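Long-range contacts in programmed cell death 6-interacting protein (Homo sapiens, PDB 2OEX), which concentrates and sorts cargo into the intralumenal vesicles of multivesicular bodies and acts in membrane repair, cytokinesis and apoptosis, here represented by its V domain: residues A[190-195]-A[283-288]; A[182-187]-A[299-304]. One frame throughout, in Å; residues are numbered along the deposited sequence.

Contact 1: A[190-195]-A[283-288]; sequences KTMQGS and QEFSKM
Thr191 and Met288 are the closest backbone pair, with their CA atoms 6.6 Å apart. Residues 190-195 form an irregular turn just before helix 196-224. Residues 283-288 begin on helix 245-286 and continue as loop or turn. The contact is centred on Met288, a selenomethionine. With chi1 at 76° its CG is flanked by N and C of its own backbone, and the bend at chi3 completes the path that brings SE against residues 191 and 192. SE approaches the backbone of Met192, also a selenomethionine, 3.5 Å from its N. The same SE is 4.0 Å from Met192 CB and 4.1 Å from Thr191 CG2. The side chains of Thr191 and Met288 cross at about a right angle. Met192 CB also meets the edge of the Phe285 ring, 4.1 Å from CE1 and near the ring plane. The turn has its own polar brace: Ser195 OG donates to Met192 O over 2.9 Å. Val197 and Val198 of the next helix extend the apolar patch, and Ala53 and Ile54 lie against Phe285. A loop here packs against the end region of a long helix in the V-shaped domain, consistent with a place near the closed end of the V.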
loop_
_atom_site.group_PDB
_atom_site.type_symbol
_atom_site.label_atom_id
_atom_site.label_comp_id
_atom_site.label_asym_id
_atom_site.label_seq_id
_atom_site.Cartn_x
_atom_site.Cartn_y
_atom_site.Cartn_z
ATOM N N LYS A 190 -30.264 2.166 24.350
ATOM C CA LYS A 190 -31.717 2.082 24.539
ATOM C C LYS A 190 -32.478 3.226 23.875
ATOM O O LYS A 190 -33.627 3.056 23.454
ATOM C CB LYS A 190 -32.063 2.024 26.023
ATOM C CG LYS A 190 -31.868 0.661 26.676
ATOM C CD LYS A 190 -32.445 0.679 28.101
ATOM C CE LYS A 190 -32.239 -0.646 28.819
ATOM N NZ LYS A 190 -32.443 -0.517 30.285
ATOM N N THR A 191 -31.822 4.379 23.775
ATOM C CA THR A 191 -32.444 5.610 23.300
ATOM C C THR A 191 -32.697 5.606 21.786
ATOM O O THR A 191 -33.821 5.827 21.341
ATOM C CB THR A 191 -31.609 6.841 23.720
ATOM O OG1 THR A 191 -31.545 6.902 25.149
ATOM C CG2 THR A 191 -32.236 8.131 23.199
HETATM N N MSE A 192 -31.647 5.354 21.009
HETATM C CA MSE A 192 -31.718 5.266 19.547
HETATM C C MSE A 192 -33.099 4.901 18.964
HETATM O O MSE A 192 -33.626 5.619 18.122
HETATM C CB MSE A 192 -30.635 4.295 19.069
HETATM C CG MSE A 192 -31.028 3.370 17.939
HETATM SE SE MSE A 192 -29.766 1.911 17.818
HETATM C CE MSE A 192 -30.976 0.489 17.238
ATOM N N GLN A 193 -33.668 3.796 19.439
ATOM C CA GLN A 193 -34.938 3.224 18.954
ATOM C C GLN A 193 -36.021 4.242 18.566
ATOM O O GLN A 193 -36.834 4.659 19.405
ATOM C CB GLN A 193 -35.470 2.230 19.992
ATOM C CG GLN A 193 -34.608 0.969 20.104
ATOM C CD GLN A 193 -34.373 0.507 21.544
ATOM O OE1 GLN A 193 -33.263 0.094 21.894
ATOM N NE2 GLN A 193 -35.410 0.572 22.377
ATOM N N GLY A 194 -36.011 4.627 17.288
ATOM C CA GLY A 194 -36.950 5.607 16.746
ATOM C C GLY A 194 -36.715 7.041 17.201
ATOM O O GLY A 194 -37.653 7.712 17.656
ATOM N N SER A 195 -35.470 7.509 17.082
ATOM C CA SER A 195 -35.111 8.888 17.441
ATOM C C SER A 195 -34.768 9.726 16.205
ATOM O O SER A 195 -34.750 9.202 15.085
ATOM C CB SER A 195 -33.952 8.906 18.438
ATOM O OG SER A 195 -32.781 8.357 17.864
ATOM N N GLN A 283 -21.645 11.836 15.198
ATOM C CA GLN A 283 -21.162 12.485 16.423
ATOM C C GLN A 283 -22.264 12.491 17.463
ATOM O O GLN A 283 -22.059 12.061 18.597
ATOM C CB GLN A 283 -20.748 13.936 16.166
ATOM C CG GLN A 283 -19.614 14.135 15.174
ATOM C CD GLN A 283 -18.323 14.587 15.834
ATOM O OE1 GLN A 283 -17.661 13.815 16.539
ATOM N NE2 GLN A 283 -17.958 15.852 15.606
ATOM N N GLU A 284 -23.439 12.980 17.072
ATOM C CA GLU A 284 -24.567 13.089 17.996
ATOM C C GLU A 284 -25.162 11.729 18.363
ATOM O O GLU A 284 -25.707 11.566 19.462
ATOM C CB GLU A 284 -25.658 14.003 17.435
ATOM C CG GLU A 284 -26.682 14.426 18.498
ATOM C CD GLU A 284 -27.959 14.976 17.906
ATOM O OE1 GLU A 284 -28.101 14.963 16.663
ATOM O OE2 GLU A 284 -28.820 15.430 18.687
ATOM N N PHE A 285 -25.068 10.769 17.443
ATOM C CA PHE A 285 -25.484 9.402 17.717
ATOM C C PHE A 285 -24.517 8.726 18.696
ATOM O O PHE A 285 -24.929 7.867 19.472
ATOM C CB PHE A 285 -25.684 8.602 16.413
ATOM C CG PHE A 285 -25.778 7.105 16.614
ATOM C CD1 PHE A 285 -26.920 6.527 17.165
ATOM C CD2 PHE A 285 -24.707 6.276 16.264
ATOM C CE1 PHE A 285 -26.996 5.142 17.372
ATOM C CE2 PHE A 285 -24.768 4.892 16.463
ATOM C CZ PHE A 285 -25.916 4.321 17.010
ATOM N N SER A 286 -23.252 9.136 18.683
ATOM C CA SER A 286 -22.266 8.614 19.633
ATOM C C SER A 286 -22.608 8.907 21.093
ATOM O O SER A 286 -22.185 8.174 21.982
ATOM C CB SER A 286 -20.871 9.152 19.330
ATOM O OG SER A 286 -20.256 8.378 18.321
ATOM N N LYS A 287 -23.373 9.977 21.322
ATOM C CA LYS A 287 -23.746 10.427 22.663
ATOM C C LYS A 287 -24.607 9.424 23.430
ATOM O O LYS A 287 -24.658 9.462 24.653
ATOM C CB LYS A 287 -24.489 11.763 22.598
ATOM C CG LYS A 287 -23.620 12.993 22.390
ATOM C CD LYS A 287 -24.496 14.208 22.134
ATOM C CE LYS A 287 -23.690 15.449 21.787
ATOM N NZ LYS A 287 -24.507 16.674 22.032
HETATM N N MSE A 288 -25.284 8.533 22.715
HETATM C CA MSE A 288 -26.182 7.580 23.355
HETATM C C MSE A 288 -25.705 6.134 23.239
HETATM O O MSE A 288 -26.505 5.206 23.373
HETATM C CB MSE A 288 -27.596 7.710 22.785
HETATM C CG MSE A 288 -27.767 7.098 21.409
HETATM SE SE MSE A 288 -29.271 7.853 20.439
HETATM C CE MSE A 288 -28.756 9.740 20.373
#

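Contact 2: A[182-187]-A[299-304]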
loop_
_atom_site.group_PDB
_atom_site.type_symbol
_atom_site.label_atom_id
_atom_site.label_comp_id
_atom_site.label_asym_id
_atom_site.label_seq_id
_atom_site.Cartn_x
_atom_site.Cartn_y
_atom_site.Cartn_z
ATOM N N ALA A 182 -20.956 -15.808 17.888
ATOM C CA ALA A 182 -19.617 -15.234 17.872
ATOM C C ALA A 182 -19.583 -13.705 18.000
ATOM O O ALA A 182 -18.496 -13.136 18.185
ATOM C CB ALA A 182 -18.856 -15.691 16.650
ATOM N N ILE A 183 -20.735 -13.039 17.900
ATOM C CA ILE A 183 -20.812 -11.602 18.194
ATOM C C ILE A 183 -21.167 -11.389 19.655
ATOM O O ILE A 183 -22.339 -11.590 20.048
ATOM C CB ILE A 183 -21.886 -10.815 17.402
ATOM C CG1 ILE A 183 -22.316 -11.491 16.091
ATOM C CG2 ILE A 183 -21.431 -9.362 17.245
ATOM C CD1 ILE A 183 -21.255 -11.642 15.108
ATOM N N PRO A 184 -20.175 -10.971 20.468
ATOM C CA PRO A 184 -20.445 -10.746 21.886
ATOM C C PRO A 184 -21.726 -9.961 22.050
ATOM O O PRO A 184 -21.991 -9.029 21.270
ATOM C CB PRO A 184 -19.242 -9.918 22.346
ATOM C CG PRO A 184 -18.133 -10.410 21.479
ATOM C CD PRO A 184 -18.766 -10.691 20.134
ATOM N N SER A 185 -22.531 -10.362 23.033
ATOM C CA SER A 185 -23.762 -9.644 23.335
ATOM C C SER A 185 -23.415 -8.509 24.286
ATOM O O SER A 185 -22.408 -8.569 24.995
ATOM C CB SER A 185 -24.843 -10.570 23.903
ATOM O OG SER A 185 -24.456 -11.145 25.133
ATOM N N ALA A 186 -24.229 -7.463 24.273
ATOM C CA ALA A 186 -23.981 -6.321 25.120
ATOM C C ALA A 186 -25.276 -5.615 25.417
ATOM O O ALA A 186 -26.338 -6.053 24.992
ATOM C CB ALA A 186 -22.986 -5.357 24.450
ATOM N N ASN A 187 -25.165 -4.538 26.187
ATOM C CA ASN A 187 -26.226 -3.569 26.380
ATOM C C ASN A 187 -26.601 -2.897 25.058
ATOM O O ASN A 187 -25.720 -2.397 24.335
ATOM C CB ASN A 187 -25.749 -2.478 27.338
ATOM C CG ASN A 187 -26.103 -2.753 28.778
ATOM O OD1 ASN A 187 -26.355 -3.893 29.182
ATOM N ND2 ASN A 187 -26.117 -1.692 29.573
ATOM N N GLU A 299 -18.593 -4.158 19.277
ATOM C CA GLU A 299 -18.377 -3.193 18.207
ATOM C C GLU A 299 -17.231 -3.615 17.304
ATOM O O GLU A 299 -17.384 -3.601 16.093
ATOM C CB GLU A 299 -18.156 -1.776 18.744
ATOM C CG GLU A 299 -18.053 -0.717 17.637
ATOM C CD GLU A 299 -18.453 0.691 18.075
ATOM O OE1 GLU A 299 -19.621 1.095 17.824
ATOM O OE2 GLU A 299 -17.602 1.396 18.660
ATOM N N GLU A 300 -16.100 -4.008 17.887
ATOM C CA GLU A 300 -14.957 -4.492 17.115
ATOM C C GLU A 300 -15.355 -5.608 16.182
ATOM O O GLU A 300 -15.001 -5.599 14.997
ATOM C CB GLU A 300 -13.865 -5.029 18.030
ATOM C CG GLU A 300 -12.899 -3.996 18.572
ATOM C CD GLU A 300 -12.038 -4.543 19.716
ATOM O OE1 GLU A 300 -12.219 -5.730 20.133
ATOM O OE2 GLU A 300 -11.177 -3.770 20.205
ATOM N N VAL A 301 -16.081 -6.576 16.720
ATOM C CA VAL A 301 -16.473 -7.735 15.942
ATOM C C VAL A 301 -17.435 -7.357 14.830
ATOM O O VAL A 301 -17.316 -7.859 13.717
ATOM C CB VAL A 301 -17.045 -8.874 16.808
ATOM C CG1 VAL A 301 -17.786 -9.863 15.945
ATOM C CG2 VAL A 301 -15.915 -9.567 17.559
ATOM N N LEU A 302 -18.372 -6.462 15.110
ATOM C CA LEU A 302 -19.291 -6.060 14.060
ATOM C C LEU A 302 -18.548 -5.310 12.935
ATOM O O LEU A 302 -18.865 -5.491 11.761
ATOM C CB LEU A 302 -20.449 -5.231 14.617
ATOM C CG LEU A 302 -21.487 -5.936 15.484
ATOM C CD1 LEU A 302 -22.304 -4.899 16.289
ATOM C CD2 LEU A 302 -22.405 -6.857 14.662
ATOM N N LYS A 303 -17.559 -4.496 13.304
ATOM C CA LYS A 303 -16.796 -3.737 12.323
ATOM C C LYS A 303 -15.991 -4.704 11.464
ATOM O O LYS A 303 -16.092 -4.640 10.232
ATOM C CB LYS A 303 -15.912 -2.670 12.982
ATOM C CG LYS A 303 -16.712 -1.557 13.667
ATOM C CD LYS A 303 -15.864 -0.331 13.997
ATOM C CE LYS A 303 -15.144 -0.454 15.339
ATOM N NZ LYS A 303 -14.191 0.679 15.608
ATOM N N ASN A 304 -15.244 -5.617 12.104
ATOM C CA ASN A 304 -14.560 -6.689 11.396
ATOM C C ASN A 304 -15.457 -7.362 10.366
ATOM O O ASN A 304 -15.006 -7.687 9.260
ATOM C CB ASN A 304 -14.069 -7.766 12.360
ATOM C CG ASN A 304 -12.924 -7.297 13.247
ATOM O OD1 ASN A 304 -12.160 -6.406 12.873
ATOM N ND2 ASN A 304 -12.793 -7.915 14.427
#
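Pro184 is held through its carbonyl and its ring: Pro184 O accepts a hydrogen bond from Arg298 NH1, and its CD meets Val301. Arg298 is the residue just before Glu299 on helix 293-349. The loop segment, 182-187, follows on from helix 176-182 and runs on as an extended loop. Further along it, Ala186 pairs through its backbone with Gly59. Glu299, on another face of the helix, has a salt bridge to Lys289 and a hydrogen bond from Asn49.

Val301 is forked across two residues of the loop. Its CG1 is anti to the backbone N (chi1 164°) and reaches Ile183, 3.9 Å from CG2 and 4.0 Å from CD1. The other branch, CG2, lies 4.0 Å from Pro184 CD. Ile183 CG2 also meets Leu302 CD2 at 3.7 Å. The Ile183 and Leu302 side chains cross at about a right angle. Leu305 extends this apolar surface along the helix, and Pro63 covers part of Leu302. Between the segments the fit is mainly apolar and made by aliphatic groups, with Ala182 O also 4.0 Å from Val301 CG1. It therefore probably rests largely on dispersion and the hydrophobic effect, while the hydrogen bond from Arg298 to Pro184 anchors the loop beside it.

Both contacts use the loop between helix 176-182 and helix 196-224. Its start, 182-187, lies on helix 293-349 in contact 2. Its end, 190-195, lies at the end region of helix 245-286 in contact 1. Residues 190 to 288 lie within 182 to 304, so contact 1 is enclosed in sequence by contact 2. The centres are about 18 Å apart; the segments adjoin in the sequence, with no other touch between the contacts. The stretch around residues 49-63 borders both: Val57 at contact 1, Gly59 and Pro63 at contact 2. The contact centres lie about 38 and 31 Å from the chain centre, on the same side, consistent with a place at the hinge between the arms.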